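Local coordinates for soluble epoxide hydrolase (Bacillus megaterium, PDB 4INZ), which is an enzyme of the alpha/beta hydrolase fold family, with a central mixed sheet flanked by helices and covered by a helical lid, at residues Asp49-Arg55 with Asp200-Tyr204; Pro140-Met146 with Arg233-Leu239; Asn178-Arg183 with Met205-Glu209. The protein carries 1 engineered substitution. All coordinates share one frame; numbering follows the deposited sequence.

Interaction 1. Residues Asp49-Arg55 with Asp200-Tyr204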
loop_
_atom_site.group_PDB
_atom_site.type_symbol
_atom_site.label_atom_id
_atom_site.label_comp_id
_atom_site.label_asym_id
_atom_site.label_seq_id
_atom_site.Cartn_x
_atom_site.Cartn_y
_atom_site.Cartn_z
ATOM N N ASP A 49 7.707 -2.902 -2.349
ATOM C CA ASP A 49 7.684 -2.258 -3.653
ATOM C C ASP A 49 8.023 -0.777 -3.533
ATOM O O ASP A 49 8.716 -0.366 -2.610
ATOM C CB ASP A 49 6.309 -2.451 -4.292
ATOM C CG ASP A 49 5.864 -3.899 -4.250
ATOM O OD1 ASP A 49 6.510 -4.730 -4.917
ATOM O OD2 ASP A 49 4.888 -4.210 -3.535
ATOM N N PHE A 50 7.537 0.008 -4.485
ATOM C CA PHE A 50 7.756 1.448 -4.506
ATOM C C PHE A 50 6.916 2.019 -5.635
ATOM O O PHE A 50 6.084 1.317 -6.192
ATOM C CB PHE A 50 9.251 1.800 -4.654
ATOM C CG PHE A 50 9.878 1.375 -5.966
ATOM C CD1 PHE A 50 9.953 0.034 -6.328
ATOM C CD2 PHE A 50 10.451 2.321 -6.806
ATOM C CE1 PHE A 50 10.557 -0.354 -7.524
ATOM C CE2 PHE A 50 11.066 1.947 -8.007
ATOM C CZ PHE A 50 11.120 0.606 -8.364
ATOM N N SER A 51 7.122 3.289 -5.971
ATOM C CA SER A 51 6.255 3.952 -6.942
ATOM C C SER A 51 6.107 3.188 -8.260
ATOM O O SER A 51 5.045 3.224 -8.895
ATOM C CB SER A 51 6.752 5.378 -7.198
ATOM O OG SER A 51 8.132 5.364 -7.541
ATOM N N HIS A 52 7.165 2.495 -8.667
ATOM C CA HIS A 52 7.184 1.811 -9.964
ATOM C C HIS A 52 6.087 0.745 -10.091
ATOM O O HIS A 52 5.698 0.386 -11.201
ATOM C CB HIS A 52 8.566 1.181 -10.187
ATOM C CG HIS A 52 8.778 0.613 -11.556
ATOM N ND1 HIS A 52 8.882 1.399 -12.684
ATOM C CD2 HIS A 52 8.948 -0.666 -11.972
ATOM C CE1 HIS A 52 9.089 0.627 -13.740
ATOM N NE2 HIS A 52 9.137 -0.629 -13.335
ATOM N N ILE A 53 5.583 0.233 -8.970
ATOM C CA ILE A 53 4.579 -0.831 -9.065
ATOM C C ILE A 53 3.321 -0.334 -9.788
ATOM O O ILE A 53 2.552 -1.126 -10.345
ATOM C CB ILE A 53 4.219 -1.452 -7.694
ATOM C CG1 ILE A 53 3.439 -2.757 -7.892
ATOM C CG2 ILE A 53 3.420 -0.462 -6.824
ATOM C CD1 ILE A 53 3.349 -3.587 -6.636
ATOM N N TRP A 54 3.138 0.984 -9.805
ATOM C CA TRP A 54 1.938 1.590 -10.373
ATOM C C TRP A 54 2.087 1.997 -11.836
ATOM O O TRP A 54 1.193 2.634 -12.407
ATOM C CB TRP A 54 1.544 2.821 -9.558
ATOM C CG TRP A 54 1.237 2.520 -8.137
ATOM C CD1 TRP A 54 1.977 2.874 -7.037
ATOM C CD2 TRP A 54 0.102 1.803 -7.647
ATOM N NE1 TRP A 54 1.360 2.425 -5.890
ATOM C CE2 TRP A 54 0.208 1.767 -6.237
ATOM C CE3 TRP A 54 -1.000 1.199 -8.263
ATOM C CZ2 TRP A 54 -0.746 1.140 -5.432
ATOM C CZ3 TRP A 54 -1.955 0.581 -7.458
ATOM C CH2 TRP A 54 -1.819 0.557 -6.057
ATOM N N ARG A 55 3.210 1.625 -12.443
ATOM C CA ARG A 55 3.544 2.086 -13.792
ATOM C C ARG A 55 2.406 1.961 -14.819
ATOM O O ARG A 55 2.222 2.848 -15.661
ATOM C CB ARG A 55 4.796 1.358 -14.298
ATOM C CG ARG A 55 4.645 -0.161 -14.379
ATOM C CD ARG A 55 6.016 -0.842 -14.373
ATOM N NE ARG A 55 5.912 -2.293 -14.474
ATOM C CZ ARG A 55 5.646 -3.090 -13.445
ATOM N NH1 ARG A 55 5.456 -2.571 -12.233
ATOM N NH2 ARG A 55 5.564 -4.405 -13.629
ATOM N N ASP A 200 12.160 -3.806 -15.453
ATOM C CA ASP A 200 11.438 -3.727 -14.184
ATOM C C ASP A 200 12.305 -4.273 -13.059
ATOM O O ASP A 200 12.340 -3.716 -11.956
ATOM C CB ASP A 200 10.132 -4.526 -14.221
ATOM C CG ASP A 200 9.094 -3.913 -15.130
ATOM O OD1 ASP A 200 9.040 -2.668 -15.251
ATOM O OD2 ASP A 200 8.323 -4.693 -15.722
ATOM N N VAL A 201 12.988 -5.381 -13.334
ATOM C CA VAL A 201 13.853 -6.001 -12.338
ATOM C C VAL A 201 14.948 -5.018 -11.927
ATOM O O VAL A 201 15.226 -4.840 -10.739
ATOM C CB VAL A 201 14.468 -7.330 -12.865
ATOM C CG1 VAL A 201 15.574 -7.832 -11.938
ATOM C CG2 VAL A 201 13.380 -8.388 -13.030
ATOM N N GLN A 202 15.547 -4.363 -12.913
ATOM C CA GLN A 202 16.591 -3.374 -12.650
ATOM C C GLN A 202 16.065 -2.218 -11.805
ATOM O O GLN A 202 16.758 -1.720 -10.907
ATOM C CB GLN A 202 17.169 -2.845 -13.966
ATOM C CG GLN A 202 18.308 -1.844 -13.778
ATOM C CD GLN A 202 19.518 -2.478 -13.128
ATOM O OE1 GLN A 202 20.308 -3.149 -13.796
ATOM N NE2 GLN A 202 19.667 -2.276 -11.813
ATOM N N ALA A 203 14.843 -1.785 -12.093
ATOM C CA ALA A 203 14.243 -0.698 -11.334
ATOM C C ALA A 203 14.040 -1.105 -9.880
ATOM O O ALA A 203 14.290 -0.323 -8.968
ATOM C CB ALA A 203 12.927 -0.263 -11.952
ATOM N N TYR A 204 13.572 -2.327 -9.666
ATOM C CA TYR A 204 13.405 -2.829 -8.310
ATOM C C TYR A 204 14.743 -2.919 -7.590
ATOM O O TYR A 204 14.855 -2.508 -6.435
ATOM C CB TYR A 204 12.733 -4.198 -8.315
ATOM C CG TYR A 204 11.238 -4.145 -8.115
ATOM C CD1 TYR A 204 10.692 -4.240 -6.844
ATOM C CD2 TYR A 204 10.373 -4.005 -9.195
ATOM C CE1 TYR A 204 9.329 -4.211 -6.646
ATOM C CE2 TYR A 204 8.998 -3.968 -9.006
ATOM C CZ TYR A 204 8.483 -4.069 -7.727
ATOM O OH TYR A 204 7.118 -4.036 -7.524
HETATM O O HOH W 1 6.032 -4.172 -16.825
#
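The 3-10 turn at residues 51-54 and the loop leading into it run beside helix 198-210, Asp49 CA lying 7.4 Å from Tyr204 CA and His52 CA 7.6 Å from Ala203 CA. In this alpha/beta hydrolase fold the contact joins the core to the lid: residues 49-55 follow core strand 40-44, whereas helix 198-210 belongs to the long helical insertion after strand 131-137. His52 reaches straight for the helix, with CG anti to the backbone N (chi1 -172°). Its NE2 donates to Asp200 OD1 at 2.8 Å (161° at the hydrogen); the oxygen sits near the ring plane and is approached on its anti side, from a direction tilted out of the carboxylate plane. That ring is sandwiched: Ala203 CB lies over the centre of one face, 4.1 Å from the ring centroid, while Arg55 CD covers the rim of the opposite face. Arg55 NE stands 3.2 Å from Asp200 OD1, but that oxygen lies well out of the guanidinium plane and no N-H points at it, so the salt bridge rests on charge alone. Water 1 fills the directional role, accepting from Arg55 NE and donating to Asp200 OD2. Arg55 NH1 turns back to His52 O, which also takes the backbone N of Arg55 from the other face of its plane; NH1 and His288 of helix 286-289 are hydrogen-bonded as well, and together these bonds should fix the guanidinium's rotation. At the other end of the contact Phe50 drives its edge into the face of Tyr204 in a T-shaped stack, centroids 5.2 Å apart and planes at 89°, CE1 almost over the ring centre. Tyr204 in turn extends past Ile53 to a buried carboxylate, where its OH donates 2.8 Å to Asp49 OD1, arriving from above the carboxylate plane.

Interaction 2. Residues Pro140-Met146 with Arg233-Leu239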
loop_
_atom_site.group_PDB
_atom_site.type_symbol
_atom_site.label_atom_id
_atom_site.label_comp_id
_atom_site.label_asym_id
_atom_site.label_seq_id
_atom_site.Cartn_x
_atom_site.Cartn_y
_atom_site.Cartn_z
ATOM N N PRO A 140 -4.840 -4.492 4.366
ATOM C CA PRO A 140 -5.783 -4.598 5.485
ATOM C C PRO A 140 -6.789 -3.446 5.588
ATOM O O PRO A 140 -6.396 -2.278 5.646
ATOM C CB PRO A 140 -4.861 -4.602 6.703
ATOM C CG PRO A 140 -3.702 -3.717 6.271
ATOM C CD PRO A 140 -3.519 -3.993 4.786
ATOM N N HIS A 141 -8.078 -3.782 5.612
ATOM C CA HIS A 141 -9.090 -2.829 6.048
ATOM C C HIS A 141 -8.964 -2.721 7.564
ATOM O O HIS A 141 -8.806 -3.731 8.240
ATOM C CB HIS A 141 -10.499 -3.307 5.673
ATOM C CG HIS A 141 -11.587 -2.409 6.174
ATOM N ND1 HIS A 141 -12.251 -2.631 7.363
ATOM C CD2 HIS A 141 -12.118 -1.277 5.654
ATOM C CE1 HIS A 141 -13.146 -1.677 7.550
ATOM N NE2 HIS A 141 -13.083 -0.840 6.528
ATOM N N PRO A 142 -9.008 -1.495 8.107
ATOM C CA PRO A 142 -8.736 -1.313 9.539
ATOM C C PRO A 142 -9.528 -2.241 10.460
ATOM O O PRO A 142 -8.986 -2.704 11.466
ATOM C CB PRO A 142 -9.128 0.145 9.776
ATOM C CG PRO A 142 -8.816 0.805 8.468
ATOM C CD PRO A 142 -9.208 -0.211 7.418
ATOM N N TYR A 143 -10.783 -2.514 10.129
ATOM C CA TYR A 143 -11.634 -3.272 11.046
ATOM C C TYR A 143 -11.694 -4.761 10.728
ATOM O O TYR A 143 -11.537 -5.593 11.623
ATOM C CB TYR A 143 -13.043 -2.674 11.119
ATOM C CG TYR A 143 -13.092 -1.336 11.825
ATOM C CD1 TYR A 143 -12.934 -0.151 11.118
ATOM C CD2 TYR A 143 -13.275 -1.261 13.204
ATOM C CE1 TYR A 143 -12.967 1.074 11.757
ATOM C CE2 TYR A 143 -13.313 -0.042 13.854
ATOM C CZ TYR A 143 -13.159 1.123 13.127
ATOM O OH TYR A 143 -13.198 2.339 13.770
ATOM N N THR A 144 -11.923 -5.108 9.464
ATOM C CA THR A 144 -12.014 -6.518 9.118
ATOM C C THR A 144 -10.692 -7.245 9.341
ATOM O O THR A 144 -10.685 -8.433 9.653
ATOM C CB THR A 144 -12.534 -6.761 7.676
ATOM O OG1 THR A 144 -11.591 -6.256 6.719
ATOM C CG2 THR A 144 -13.900 -6.101 7.472
ATOM N N PHE A 145 -9.570 -6.540 9.191
ATOM C CA PHE A 145 -8.280 -7.197 9.377
ATOM C C PHE A 145 -8.084 -7.678 10.808
ATOM O O PHE A 145 -7.595 -8.785 11.040
ATOM C CB PHE A 145 -7.109 -6.299 8.978
ATOM C CG PHE A 145 -5.780 -6.984 9.075
ATOM C CD1 PHE A 145 -5.501 -8.092 8.284
ATOM C CD2 PHE A 145 -4.807 -6.534 9.954
ATOM C CE1 PHE A 145 -4.278 -8.730 8.364
ATOM C CE2 PHE A 145 -3.582 -7.172 10.037
ATOM C CZ PHE A 145 -3.321 -8.273 9.244
ATOM N N MET A 146 -8.449 -6.842 11.773
ATOM C CA MET A 146 -8.362 -7.245 13.173
ATOM C C MET A 146 -9.305 -8.417 13.448
ATOM O O MET A 146 -8.965 -9.343 14.180
ATOM C CB MET A 146 -8.676 -6.071 14.096
ATOM C CG MET A 146 -7.684 -4.932 13.969
ATOM S SD MET A 146 -5.982 -5.397 14.382
ATOM C CE MET A 146 -6.106 -5.597 16.170
ATOM N N ARG A 233 -8.254 -4.890 19.949
ATOM C CA ARG A 233 -8.588 -3.581 19.400
ATOM C C ARG A 233 -9.495 -3.743 18.185
ATOM O O ARG A 233 -9.328 -4.678 17.407
ATOM C CB ARG A 233 -7.319 -2.802 19.034
ATOM C CG ARG A 233 -6.239 -2.889 20.101
ATOM C CD ARG A 233 -5.294 -1.696 20.090
ATOM N NE ARG A 233 -5.460 -0.908 21.308
ATOM C CZ ARG A 233 -4.736 0.160 21.625
ATOM N NH1 ARG A 233 -3.776 0.587 20.813
ATOM N NH2 ARG A 233 -4.977 0.801 22.762
ATOM N N LYS A 234 -10.453 -2.833 18.031
ATOM C CA LYS A 234 -11.406 -2.898 16.926
ATOM C C LYS A 234 -10.772 -2.572 15.574
ATOM O O LYS A 234 -11.199 -3.089 14.539
ATOM C CB LYS A 234 -12.596 -1.965 17.175
ATOM C CG LYS A 234 -13.543 -2.424 18.283
ATOM C CD LYS A 234 -13.469 -1.494 19.488
ATOM C CE LYS A 234 -14.515 -1.852 20.550
ATOM N NZ LYS A 234 -15.918 -1.629 20.078
ATOM N N SER A 235 -9.760 -1.710 15.573
ATOM C CA SER A 235 -9.121 -1.331 14.316
ATOM C C SER A 235 -7.598 -1.453 14.375
ATOM O O SER A 235 -6.994 -1.298 15.435
ATOM C CB SER A 235 -9.549 0.075 13.886
ATOM O OG SER A 235 -9.306 1.026 14.906
ATOM N N LEU A 236 -6.991 -1.742 13.229
ATOM C CA LEU A 236 -5.545 -1.944 13.148
ATOM C C LEU A 236 -4.773 -0.741 13.694
ATOM O O LEU A 236 -3.779 -0.893 14.412
ATOM C CB LEU A 236 -5.142 -2.237 11.703
ATOM C CG LEU A 236 -3.655 -2.427 11.405
ATOM C CD1 LEU A 236 -3.075 -3.568 12.229
ATOM C CD2 LEU A 236 -3.447 -2.677 9.914
ATOM N N PHE A 237 -5.245 0.451 13.341
ATOM C CA PHE A 237 -4.747 1.705 13.891
ATOM C C PHE A 237 -5.934 2.466 14.485
ATOM O O PHE A 237 -7.064 2.306 14.024
ATOM C CB PHE A 237 -4.065 2.528 12.796
ATOM C CG PHE A 237 -2.978 1.781 12.070
ATOM C CD1 PHE A 237 -1.800 1.450 12.716
ATOM C CD2 PHE A 237 -3.139 1.405 10.743
ATOM C CE1 PHE A 237 -0.797 0.755 12.053
ATOM C CE2 PHE A 237 -2.136 0.713 10.069
ATOM C CZ PHE A 237 -0.967 0.389 10.723
ATOM N N PRO A 238 -5.690 3.280 15.524
ATOM C CA PRO A 238 -6.799 3.926 16.239
ATOM C C PRO A 238 -7.698 4.762 15.335
ATOM O O PRO A 238 -7.209 5.577 14.552
ATOM C CB PRO A 238 -6.082 4.822 17.255
ATOM C CG PRO A 238 -4.792 4.128 17.504
ATOM C CD PRO A 238 -4.392 3.567 16.153
ATOM N N LEU A 239 -9.006 4.550 15.455
ATOM C CA LEU A 239 -9.986 5.302 14.684
ATOM C C LEU A 239 -11.183 5.684 15.544
ATOM O O LEU A 239 -11.622 4.918 16.401
ATOM C CB LEU A 239 -10.468 4.491 13.478
ATOM C CG LEU A 239 -9.460 4.322 12.341
ATOM C CD1 LEU A 239 -10.031 3.464 11.217
ATOM C CD2 LEU A 239 -9.041 5.681 11.805
HETATM O O HOH W 2 -12.594 -5.392 14.297
#
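Pro142 O is gripped twice by the opposing loop: Leu236 N donates to it at 2.8 Å, and Ser235 CA makes a C-H...O contact with it at 3.2 Å. Lys234 O does the matching work in the other direction, receiving a C-H...O contact from Tyr143 CA and a hydrogen bond from water 2, which also donates to Tyr143 O. The Tyr143 ring lies against the loop, with Ser235 CB 3.8 Å from its centroid and over one face. Leu239 CD1 reaches both Tyr143 CE1 and, at 3.7 Å, Pro142 CB; the tyrosine hydroxyl itself bonds to Glu241 O. Ser235 OG points to its own loop, donating to Phe237 O at 2.7 Å. This is where the lid of the alpha/beta hydrolase fold is rooted, since helix 142-151 opens the helical insertion and residues 233-239 lead back toward core strand 248-253. His141 N-caps that helix, its ND1 accepting from Thr144 N almost exactly in the ring plane. Leu236 packs beside the first turn: CD2 meets Pro140 CG at 3.8 Å and the ring of Phe145, while CD1 faces Met146 SD. Met146, bent at chi2 and chi3, brings its CE alongside Arg233, 3.6 Å from Arg233 O.

Interaction 3. Residues Asn178-Arg183 with Met205-Glu209; sequences NFSGLR and MNSWE
Trp208, Phe179 and Met205 carry this contact, and Trp208 is the one most deeply engaged. One side of its indole is covered by Leu182, whose CB sits 3.5 Å from the centroid of the six-membered ring, nearly on the ring normal, while CD1 of the same leucine spreads over the five-membered ring. Trp208 CB in turn lies over the centre of the Phe179 ring, 3.8 Å from its centroid. The two aromatic rings meet obliquely, so the packing here is CH-pi rather than a stack. Phe179 slides past Trp208 to the backbone of the partner helix, CZ reaching Trp208 O at 3.4 Å, and its edge faces the carboxylate of Glu209. Met205 folds back at chi2 and chi3; its SD rests on Arg183 CG at 3.9 Å and its CE lies against the side-chain amide of Asn178, with the Phe179 ring beside it. Helix 169-193 is kinked here: Asn178 and Phe179 both have positive phi, and Arg183 NE spans the irregularity with a 2.9 Å hydrogen bond to Asn178 O, while its NH1 bonds Asp177 O. Segments 178-183 and 205-209 of the lid helices 169-193 and 198-210 cross at 114°, their axes 10.7 Å apart, and Trp208 NE1 donates beyond them to Pro48 O, in the loop that follows core strand 40-44.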
loop_
_atom_site.group_PDB
_atom_site.type_symbol
_atom_site.label_atom_id
_atom_site.label_comp_id
_atom_site.label_asym_id
_atom_site.label_seq_id
_atom_site.Cartn_x
_atom_site.Cartn_y
_atom_site.Cartn_z
ATOM N N ASN A 178 23.018 -9.491 -2.631
ATOM C CA ASN A 178 22.278 -8.745 -3.634
ATOM C C ASN A 178 20.770 -8.782 -3.360
ATOM O O ASN A 178 19.971 -9.017 -4.260
ATOM C CB ASN A 178 22.613 -9.305 -5.022
ATOM C CG ASN A 178 22.067 -8.455 -6.148
ATOM O OD1 ASN A 178 21.603 -8.977 -7.167
ATOM N ND2 ASN A 178 22.118 -7.136 -5.976
ATOM N N PHE A 179 20.398 -8.548 -2.102
ATOM C CA PHE A 179 18.993 -8.509 -1.692
ATOM C C PHE A 179 18.244 -9.801 -2.014
ATOM O O PHE A 179 17.117 -9.771 -2.508
ATOM C CB PHE A 179 18.288 -7.301 -2.312
ATOM C CG PHE A 179 18.935 -5.990 -1.959
ATOM C CD1 PHE A 179 18.587 -5.320 -0.793
ATOM C CD2 PHE A 179 19.912 -5.447 -2.773
ATOM C CE1 PHE A 179 19.195 -4.120 -0.453
ATOM C CE2 PHE A 179 20.534 -4.243 -2.441
ATOM C CZ PHE A 179 20.175 -3.580 -1.279
ATOM N N SER A 180 18.870 -10.933 -1.705
ATOM C CA SER A 180 18.326 -12.237 -2.055
ATOM C C SER A 180 16.933 -12.465 -1.477
ATOM O O SER A 180 16.063 -13.016 -2.149
ATOM C CB SER A 180 19.273 -13.350 -1.601
ATOM O OG SER A 180 19.574 -13.219 -0.224
ATOM N N GLY A 181 16.717 -12.039 -0.235
ATOM C CA GLY A 181 15.425 -12.232 0.401
ATOM C C GLY A 181 14.316 -11.504 -0.337
ATOM O O GLY A 181 13.207 -12.027 -0.503
ATOM N N LEU A 182 14.612 -10.289 -0.784
ATOM C CA LEU A 182 13.634 -9.487 -1.516
ATOM C C LEU A 182 13.446 -10.010 -2.939
ATOM O O LEU A 182 12.340 -9.990 -3.479
ATOM C CB LEU A 182 14.057 -8.015 -1.537
ATOM C CG LEU A 182 14.116 -7.327 -0.171
ATOM C CD1 LEU A 182 14.799 -5.964 -0.269
ATOM C CD2 LEU A 182 12.716 -7.191 0.433
ATOM N N ARG A 183 14.533 -10.476 -3.545
ATOM C CA ARG A 183 14.461 -11.064 -4.882
ATOM C C ARG A 183 13.538 -12.273 -4.899
ATOM O O ARG A 183 12.733 -12.448 -5.819
ATOM C CB ARG A 183 15.850 -11.475 -5.376
ATOM C CG ARG A 183 16.699 -10.316 -5.862
ATOM C CD ARG A 183 17.918 -10.802 -6.630
ATOM N NE ARG A 183 18.992 -11.264 -5.753
ATOM C CZ ARG A 183 19.375 -12.532 -5.638
ATOM N NH1 ARG A 183 20.367 -12.854 -4.818
ATOM N NH2 ARG A 183 18.771 -13.478 -6.350
ATOM N N MET A 205 15.758 -3.457 -8.266
ATOM C CA MET A 205 17.071 -3.585 -7.645
ATOM C C MET A 205 17.607 -2.212 -7.254
ATOM O O MET A 205 18.140 -2.036 -6.157
ATOM C CB MET A 205 18.068 -4.291 -8.570
ATOM C CG MET A 205 17.715 -5.743 -8.889
ATOM S SD MET A 205 17.485 -6.776 -7.425
ATOM C CE MET A 205 19.090 -6.634 -6.646
ATOM N N ASN A 206 17.486 -1.244 -8.159
ATOM C CA ASN A 206 17.859 0.128 -7.835
ATOM C C ASN A 206 17.118 0.649 -6.606
ATOM O O ASN A 206 17.706 1.336 -5.757
ATOM C CB ASN A 206 17.577 1.067 -9.010
ATOM C CG ASN A 206 18.562 0.907 -10.141
ATOM O OD1 ASN A 206 19.638 0.320 -9.979
ATOM N ND2 ASN A 206 18.203 1.449 -11.305
ATOM N N SER A 207 15.824 0.344 -6.518
ATOM C CA SER A 207 15.016 0.851 -5.418
ATOM C C SER A 207 15.525 0.327 -4.081
ATOM O O SER A 207 15.518 1.046 -3.086
ATOM C CB SER A 207 13.528 0.514 -5.594
ATOM O OG SER A 207 13.227 -0.808 -5.168
ATOM N N TRP A 208 15.976 -0.924 -4.065
ATOM C CA TRP A 208 16.475 -1.529 -2.832
ATOM C C TRP A 208 17.865 -1.006 -2.462
ATOM O O TRP A 208 18.176 -0.818 -1.277
ATOM C CB TRP A 208 16.445 -3.054 -2.943
ATOM C CG TRP A 208 15.030 -3.562 -3.048
ATOM C CD1 TRP A 208 13.908 -2.971 -2.532
ATOM C CD2 TRP A 208 14.586 -4.733 -3.735
ATOM N NE1 TRP A 208 12.793 -3.718 -2.842
ATOM C CE2 TRP A 208 13.184 -4.801 -3.586
ATOM C CE3 TRP A 208 15.240 -5.740 -4.456
ATOM C CZ2 TRP A 208 12.423 -5.836 -4.132
ATOM C CZ3 TRP A 208 14.479 -6.771 -5.001
ATOM C CH2 TRP A 208 13.085 -6.806 -4.835
ATOM N N GLU A 209 18.688 -0.760 -3.476
ATOM C CA GLU A 209 20.011 -0.170 -3.268
ATOM C C GLU A 209 19.877 1.240 -2.714
ATOM O O GLU A 209 20.659 1.657 -1.861
ATOM C CB GLU A 209 20.785 -0.111 -4.587
ATOM C CG GLU A 209 21.094 -1.471 -5.186
ATOM C CD GLU A 209 22.487 -1.987 -4.851
ATOM O OE1 GLU A 209 23.252 -1.308 -4.129
ATOM O OE2 GLU A 209 22.817 -3.091 -5.327
#

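Along the chain, interaction 2 closes a loop (140-146 to 233-239) that contains helices but no strand, the lid of the fold, and interaction 3 is nested within it. Interaction 1 crosses both, because it ties core loop 49-55 to lid helix 198-210. That helix is shared: residues 200-204 serve interaction 1 and 205-209 serve interaction 3, whose centres are 12 Å apart and which touch through Phe50 and Ser207. Interaction 2 lies on the other side of the chain's centre, with its centre 28 Å and 31 Å from those of interactions 1 and 3. The lid is thus anchored at its root and again, far away, by helix 198-210.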